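Local structure of transglutaminase-like domain-containing protein (Streptococcus suis, 4XZ7) at residues V16-W19 and E20-S23; V300-K304 and K305-I309. The protein is a transglutaminase with antiphagocytic properties that probably cross-links proteins through glutamine side chains, this chain being the piece that holds the transglutaminase-like region. One frame throughout, in Å; residues are numbered along the deposited sequence.

Contact 1 of 2, residues V16-W19 and E20-S23; sequences VLNW and EAFS
Asn-18 holds the start of helix 19-29 from the N-cap position. Its OD1 accepts from Ala-21 N at 3.3 Å, a rather long bond but a straight one, with 169° at the hydrogen. The first torsion of Asn-18 (chi1 57°) sets CG between its own N and carbonyl carbon. This turns the amide toward the opening helical turn, where OD1 also lies 3.7 Å from Ala-21 CB.

The main-chain carbonyls do the rest. Asn-18 O takes Phe-22 N at 2.9 Å, nearly head-on to the carbonyl. Trp-19 O takes Ser-23 N at 2.8 Å, from a donor tilted 33° out of the carbonyl plane. Ala-21, Phe-22 and Ser-23 thus each have a named acceptor for their N-H, the first from a side chain and the other two from the backbone.

The Trp-19 ring lies forward along the helix, with Ser-23 CB over one face. That carbon is 3.8 Å from the centroid of the six-membered ring, a CH-pi contact. Ser-23 OG reaches Trp-19 CZ2 at 3.3 Å. On another flank Trp-19 CZ3 comes to the edge of the Phe-22 ring, and the two side chains cross at about a right angle. Leu-17 CB meets Ala-21 CB at 4.1 Å, so the end of the strand packs on the first helical turn.

Leu-17 pairs through its backbone with Phe-65, whose ring stacks on Phe-22 and also meets Trp-19. The arrangement is a strand-to-helix junction closed by an asparagine N-cap.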
ATOM      1  N   VAL B  16     -32.797  -2.471  13.657  1.00 23.96           N
ATOM      2  CA  VAL B  16     -31.729  -2.345  12.686  1.00 28.15           C
ATOM      3  C   VAL B  16     -32.121  -3.150  11.451  1.00 34.71           C
ATOM      4  O   VAL B  16     -32.212  -4.373  11.514  1.00 30.66           O
ATOM      5  CB  VAL B  16     -30.395  -2.834  13.274  1.00 29.64           C
ATOM      6  CG1 VAL B  16     -29.282  -2.712  12.263  1.00 26.22           C
ATOM      7  CG2 VAL B  16     -30.068  -2.040  14.527  1.00 33.82           C
ATOM      8  N   LEU B  17     -32.383  -2.458  10.341  1.00 39.41           N
ATOM      9  CA  LEU B  17     -32.867  -3.112   9.121  1.00 34.10           C
ATOM     10  C   LEU B  17     -31.914  -2.889   7.962  1.00 33.89           C
ATOM     11  O   LEU B  17     -31.082  -1.996   8.006  1.00 39.38           O
ATOM     12  CB  LEU B  17     -34.254  -2.593   8.740  1.00 31.22           C
ATOM     13  CG  LEU B  17     -35.360  -2.516   9.788  1.00 33.14           C
ATOM     14  CD1 LEU B  17     -36.621  -1.992   9.135  1.00 33.00           C
ATOM     15  CD2 LEU B  17     -35.620  -3.875  10.395  1.00 38.36           C
ATOM     16  N   ASN B  18     -32.028  -3.693   6.909  1.00 32.13           N
ATOM     17  CA  ASN B  18     -31.232  -3.427   5.716  1.00 32.74           C
ATOM     18  C   ASN B  18     -32.065  -2.649   4.724  1.00 27.37           C
ATOM     19  O   ASN B  18     -33.241  -2.377   4.981  1.00 23.40           O
ATOM     20  CB  ASN B  18     -30.709  -4.715   5.078  1.00 39.97           C
ATOM     21  CG  ASN B  18     -31.815  -5.694   4.725  1.00 45.15           C
ATOM     22  OD1 ASN B  18     -32.999  -5.345   4.682  1.00 45.17           O
ATOM     23  ND2 ASN B  18     -31.426  -6.938   4.466  1.00 48.54           N
ATOM     24  N   TRP B  19     -31.469  -2.310   3.588  1.00 32.03           N
ATOM     25  CA  TRP B  19     -32.140  -1.438   2.641  1.00 34.31           C
ATOM     26  C   TRP B  19     -33.485  -1.980   2.172  1.00 43.21           C
ATOM     27  O   TRP B  19     -34.416  -1.215   1.979  1.00 47.82           O
ATOM     28  CB  TRP B  19     -31.267  -1.152   1.423  1.00 30.67           C
ATOM     29  CG  TRP B  19     -32.078  -0.449   0.390  1.00 41.91           C
ATOM     30  CD1 TRP B  19     -32.426  -0.918  -0.840  1.00 49.70           C
ATOM     31  CD2 TRP B  19     -32.718   0.831   0.529  1.00 37.67           C
ATOM     32  NE1 TRP B  19     -33.216   0.003  -1.490  1.00 51.59           N
ATOM     33  CE2 TRP B  19     -33.411   1.084  -0.670  1.00 43.72           C
ATOM     34  CE3 TRP B  19     -32.752   1.794   1.547  1.00 33.70           C
ATOM     35  CZ2 TRP B  19     -34.134   2.260  -0.884  1.00 37.32           C
ATOM     36  CZ3 TRP B  19     -33.473   2.958   1.339  1.00 34.72           C
ATOM     37  CH2 TRP B  19     -34.153   3.183   0.131  1.00 33.36           C
ATOM     38  N   GLU B  20     -33.600  -3.290   1.994  1.00 43.62           N
ATOM     39  CA  GLU B  20     -34.836  -3.882   1.476  1.00 37.20           C
ATOM     40  C   GLU B  20     -36.028  -3.641   2.419  1.00 37.93           C
ATOM     41  O   GLU B  20     -37.067  -3.038   2.041  1.00 43.62           O
ATOM     42  CB  GLU B  20     -34.608  -5.384   1.243  1.00 44.83           C
ATOM     43  CG  GLU B  20     -35.762  -6.160   0.645  1.00 55.68           C
ATOM     44  CD  GLU B  20     -35.417  -7.637   0.438  1.00 66.06           C
ATOM     45  OE1 GLU B  20     -36.343  -8.440   0.178  1.00 69.22           O
ATOM     46  OE2 GLU B  20     -34.220  -7.995   0.539  1.00 66.74           O
ATOM     47  N   ALA B  21     -35.861  -4.098   3.658  1.00 34.54           N
ATOM     48  CA  ALA B  21     -36.865  -3.919   4.703  1.00 37.81           C
ATOM     49  C   ALA B  21     -37.139  -2.432   4.983  1.00 33.17           C
ATOM     50  O   ALA B  21     -38.311  -1.977   5.037  1.00 41.90           O
ATOM     51  CB  ALA B  21     -36.416  -4.630   5.978  1.00 32.54           C
ATOM     52  N   PHE B  22     -36.059  -1.675   5.145  1.00 30.89           N
ATOM     53  CA  PHE B  22     -36.193  -0.251   5.441  1.00 28.23           C
ATOM     54  C   PHE B  22     -36.979   0.455   4.344  1.00 29.02           C
ATOM     55  O   PHE B  22     -37.898   1.219   4.631  1.00 30.89           O
ATOM     56  CB  PHE B  22     -34.832   0.426   5.601  1.00 25.46           C
ATOM     57  CG  PHE B  22     -34.927   1.831   6.118  1.00 26.95           C
ATOM     58  CD1 PHE B  22     -35.139   2.070   7.472  1.00 29.97           C
ATOM     59  CD2 PHE B  22     -34.820   2.918   5.257  1.00 30.41           C
ATOM     60  CE1 PHE B  22     -35.221   3.372   7.964  1.00 32.62           C
ATOM     61  CE2 PHE B  22     -34.905   4.230   5.746  1.00 24.78           C
ATOM     62  CZ  PHE B  22     -35.109   4.447   7.102  1.00 22.85           C
ATOM     63  N   SER B  23     -36.611   0.179   3.097  1.00 30.90           N
ATOM     64  CA  SER B  23     -37.290   0.723   1.924  1.00 39.01           C
ATOM     65  C   SER B  23     -38.782   0.444   1.988  1.00 39.20           C
ATOM     66  O   SER B  23     -39.587   1.350   1.727  1.00 36.51           O
ATOM     67  CB  SER B  23     -36.710   0.140   0.634  1.00 50.06           C
ATOM     68  OG  SER B  23     -37.082   0.914  -0.495  1.00 48.73           O
TER

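Contact 2 of 2, residues V300-K304 and K305-I309; sequences VYYDK and KWHTI
Tyr-302 and His-307 stack on one face of a tight beta hairpin. The rings form an offset stack, with centroids 4.0 Å apart and planes at 26°. His-307 CD2 sits over the centre of the tyrosine ring, 3.2 Å from Tyr-302 CZ, so the fit is close. Tyr-302 has CG between its N and carbonyl carbon (chi1 58°), and this swings its ring beneath the histidine. His-307 NE2 then donates to Tyr-302 O at 3.0 Å. Lys-305 N reaches the same oxygen from the opposite face of the carbonyl plane.

Beyond the stack, Ile-309 CD1 fills in at the tyrosine edge, 3.4 Å from Tyr-302 OH. Val-300 CG2 presses on Ile-309 CG1 at 3.6 Å.

The other face carries Tyr-301 and Trp-306. Tyr-301 CB is centred over the six-membered ring of Trp-306, 3.7 Å from its centroid. The tyrosine ring turns an edge toward the five-membered ring, in an edge-to-face pair with planes at 58°.

A type I' turn from Tyr-302 to Lys-305 closes the hairpin. Val-300 with His-307 and Tyr-302 with Lys-305 are hydrogen-bonded antiparallel pairs; Tyr-301 with Trp-306 is a non-hydrogen-bonded one.

Glu-336 OE1 is hydrogen-bonded to Tyr-302 OH, and Asp-337 OD2 to His-307 ND1. Helix 213-227 packs against Tyr-302 and Ile-309, while strand 305-309 forms an outer edge of the chain's five-stranded sheet.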
ATOM      1  N   VAL B 300      10.939   6.257 -32.280  1.00 31.05           N
ATOM      2  CA  VAL B 300       9.842   6.377 -33.239  1.00 31.85           C
ATOM      3  C   VAL B 300      10.374   6.249 -34.652  1.00 35.37           C
ATOM      4  O   VAL B 300      11.433   6.787 -34.964  1.00 34.42           O
ATOM      5  CB  VAL B 300       9.108   7.731 -33.135  1.00 39.77           C
ATOM      6  CG1 VAL B 300       7.686   7.608 -33.663  1.00 32.21           C
ATOM      7  CG2 VAL B 300       9.090   8.225 -31.712  1.00 44.82           C
ATOM      8  N   TYR B 301       9.643   5.558 -35.511  1.00 34.00           N
ATOM      9  CA  TYR B 301      10.078   5.420 -36.894  1.00 39.76           C
ATOM     10  C   TYR B 301       9.394   6.445 -37.785  1.00 36.19           C
ATOM     11  O   TYR B 301       8.176   6.475 -37.874  1.00 40.03           O
ATOM     12  CB  TYR B 301       9.797   4.007 -37.412  1.00 35.98           C
ATOM     13  CG  TYR B 301      10.314   3.765 -38.815  1.00 37.42           C
ATOM     14  CD1 TYR B 301      11.655   3.476 -39.039  1.00 37.70           C
ATOM     15  CD2 TYR B 301       9.467   3.826 -39.908  1.00 39.96           C
ATOM     16  CE1 TYR B 301      12.140   3.253 -40.321  1.00 43.52           C
ATOM     17  CE2 TYR B 301       9.944   3.604 -41.207  1.00 41.64           C
ATOM     18  CZ  TYR B 301      11.282   3.317 -41.400  1.00 43.06           C
ATOM     19  OH  TYR B 301      11.770   3.090 -42.669  1.00 41.60           O
ATOM     20  N   TYR B 302      10.177   7.290 -38.437  1.00 37.50           N
ATOM     21  CA  TYR B 302       9.622   8.163 -39.468  1.00 40.71           C
ATOM     22  C   TYR B 302      10.721   8.627 -40.399  1.00 44.94           C
ATOM     23  O   TYR B 302      11.913   8.601 -40.043  1.00 46.52           O
ATOM     24  CB  TYR B 302       8.881   9.361 -38.859  1.00 44.86           C
ATOM     25  CG  TYR B 302       9.705  10.244 -37.933  1.00 44.86           C
ATOM     26  CD1 TYR B 302       9.695  10.044 -36.550  1.00 37.76           C
ATOM     27  CD2 TYR B 302      10.475  11.287 -38.440  1.00 46.91           C
ATOM     28  CE1 TYR B 302      10.446  10.854 -35.703  1.00 34.26           C
ATOM     29  CE2 TYR B 302      11.222  12.104 -37.602  1.00 48.49           C
ATOM     30  CZ  TYR B 302      11.207  11.881 -36.237  1.00 45.06           C
ATOM     31  OH  TYR B 302      11.954  12.693 -35.412  1.00 34.22           O
ATOM     32  N   ASP B 303      10.315   9.016 -41.606  1.00 50.40           N
ATOM     33  CA  ASP B 303      11.252   9.472 -42.617  1.00 54.93           C
ATOM     34  C   ASP B 303      12.400   8.489 -42.771  1.00 50.64           C
ATOM     35  O   ASP B 303      13.564   8.863 -42.627  1.00 41.35           O
ATOM     36  CB  ASP B 303      11.790  10.864 -42.260  1.00 66.65           C
ATOM     37  CG  ASP B 303      10.742  11.955 -42.408  1.00 73.73           C
ATOM     38  OD1 ASP B 303       9.557  11.622 -42.632  1.00 74.66           O
ATOM     39  OD2 ASP B 303      11.105  13.146 -42.292  1.00 76.26           O
ATOM     40  N   LYS B 304      12.059   7.223 -43.006  1.00 49.68           N
ATOM     41  CA  LYS B 304      13.053   6.187 -43.287  1.00 47.21           C
ATOM     42  C   LYS B 304      14.025   5.903 -42.151  1.00 48.10           C
ATOM     43  O   LYS B 304      15.021   5.204 -42.371  1.00 51.25           O
ATOM     44  CB  LYS B 304      13.891   6.555 -44.521  1.00 50.90           C
ATOM     45  CG  LYS B 304      13.135   6.784 -45.798  1.00 54.41           C
ATOM     46  CD  LYS B 304      14.135   6.991 -46.940  1.00 55.45           C
ATOM     47  CE  LYS B 304      13.440   7.355 -48.235  1.00 60.73           C
ATOM     48  NZ  LYS B 304      14.407   7.532 -49.365  1.00 66.08           N
ATOM     49  N   LYS B 305      13.781   6.448 -40.959  1.00 45.19           N
ATOM     50  CA  LYS B 305      14.738   6.237 -39.874  1.00 45.65           C
ATOM     51  C   LYS B 305      14.095   6.088 -38.502  1.00 37.09           C
ATOM     52  O   LYS B 305      12.996   6.582 -38.248  1.00 36.73           O
ATOM     53  CB  LYS B 305      15.759   7.386 -39.829  1.00 51.98           C
ATOM     54  CG  LYS B 305      17.006   7.164 -40.687  1.00 55.14           C
ATOM     55  CD  LYS B 305      18.002   8.313 -40.539  1.00 56.46           C
ATOM     56  CE  LYS B 305      18.427   8.526 -39.082  1.00 57.82           C
ATOM     57  NZ  LYS B 305      19.334   7.450 -38.566  1.00 57.17           N
ATOM     58  N   TRP B 306      14.799   5.388 -37.623  1.00 36.92           N
ATOM     59  CA  TRP B 306      14.418   5.331 -36.218  1.00 39.13           C
ATOM     60  C   TRP B 306      15.055   6.512 -35.507  1.00 34.97           C
ATOM     61  O   TRP B 306      16.250   6.759 -35.661  1.00 34.59           O
ATOM     62  CB  TRP B 306      14.861   4.012 -35.584  1.00 40.68           C
ATOM     63  CG  TRP B 306      13.960   2.877 -35.901  1.00 34.89           C
ATOM     64  CD1 TRP B 306      14.115   1.946 -36.891  1.00 41.51           C
ATOM     65  CD2 TRP B 306      12.745   2.554 -35.229  1.00 36.19           C
ATOM     66  NE1 TRP B 306      13.057   1.053 -36.874  1.00 36.02           N
ATOM     67  CE2 TRP B 306      12.204   1.409 -35.859  1.00 39.87           C
ATOM     68  CE3 TRP B 306      12.053   3.124 -34.155  1.00 33.08           C
ATOM     69  CZ2 TRP B 306      11.015   0.827 -35.444  1.00 35.39           C
ATOM     70  CZ3 TRP B 306      10.873   2.549 -33.747  1.00 32.72           C
ATOM     71  CH2 TRP B 306      10.368   1.409 -34.380  1.00 36.75           C
ATOM     72  N   HIS B 307      14.249   7.240 -34.746  1.00 33.48           N
ATOM     73  CA  HIS B 307      14.699   8.431 -34.033  1.00 32.88           C
ATOM     74  C   HIS B 307      14.472   8.332 -32.531  1.00 35.62           C
ATOM     75  O   HIS B 307      13.473   7.748 -32.081  1.00 36.25           O
ATOM     76  CB  HIS B 307      13.973   9.674 -34.550  1.00 33.30           C
ATOM     77  CG  HIS B 307      14.090   9.871 -36.026  1.00 36.93           C
ATOM     78  ND1 HIS B 307      15.197  10.442 -36.614  1.00 35.39           N
ATOM     79  CD2 HIS B 307      13.247   9.552 -37.034  1.00 35.57           C
ATOM     80  CE1 HIS B 307      15.023  10.482 -37.921  1.00 39.62           C
ATOM     81  NE2 HIS B 307      13.848   9.946 -38.202  1.00 37.38           N
ATOM     82  N   THR B 308      15.381   8.923 -31.760  1.00 31.01           N
ATOM     83  CA  THR B 308      15.131   9.125 -30.337  1.00 29.81           C
ATOM     84  C   THR B 308      14.401  10.451 -30.123  1.00 31.84           C
ATOM     85  O   THR B 308      14.871  11.517 -30.546  1.00 32.03           O
ATOM     86  CB  THR B 308      16.423   9.108 -29.513  1.00 29.38           C
ATOM     87  OG1 THR B 308      17.245   8.023 -29.954  1.00 37.51           O
ATOM     88  CG2 THR B 308      16.106   8.933 -28.034  1.00 31.15           C
ATOM     89  N   ILE B 309      13.232  10.359 -29.503  1.00 28.92           N
ATOM     90  CA  ILE B 309      12.412  11.502 -29.146  1.00 28.63           C
ATOM     91  C   ILE B 309      12.270  11.615 -27.627  1.00 27.43           C
ATOM     92  O   ILE B 309      11.677  10.734 -26.983  1.00 26.82           O
ATOM     93  CB  ILE B 309      11.014  11.404 -29.772  1.00 35.74           C
ATOM     94  CG1 ILE B 309      11.130  11.212 -31.281  1.00 30.28           C
ATOM     95  CG2 ILE B 309      10.192  12.643 -29.421  1.00 33.01           C
ATOM     96  CD1 ILE B 309      11.724  12.427 -32.002  1.00 31.06           C
TER

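In the fold
Contacts 1 and 2 lie on opposite sides of the chain's centre, with their centres about 64 Å apart. They share no strand or helix. Contact 1 is a surface junction joining strand 14-17 to helix 19-29, beside the sheet that includes strand 63-68. Contact 2 is more buried and belongs to a hairpin at the edge of the five-stranded sheet, within the transglutaminase-like sequence region. Their chemistry follows their places. Residues 16-23 rely on capping and helical bonds, with one tryptophan lying over the first turn. Residues 300-309 rely on strand pairing and an aromatic pair on each face. At contact 2, Glu-336 and Asp-337 add side-chain hydrogen bonds from outside; contact 1's outside neighbours include the Phe-65 ring.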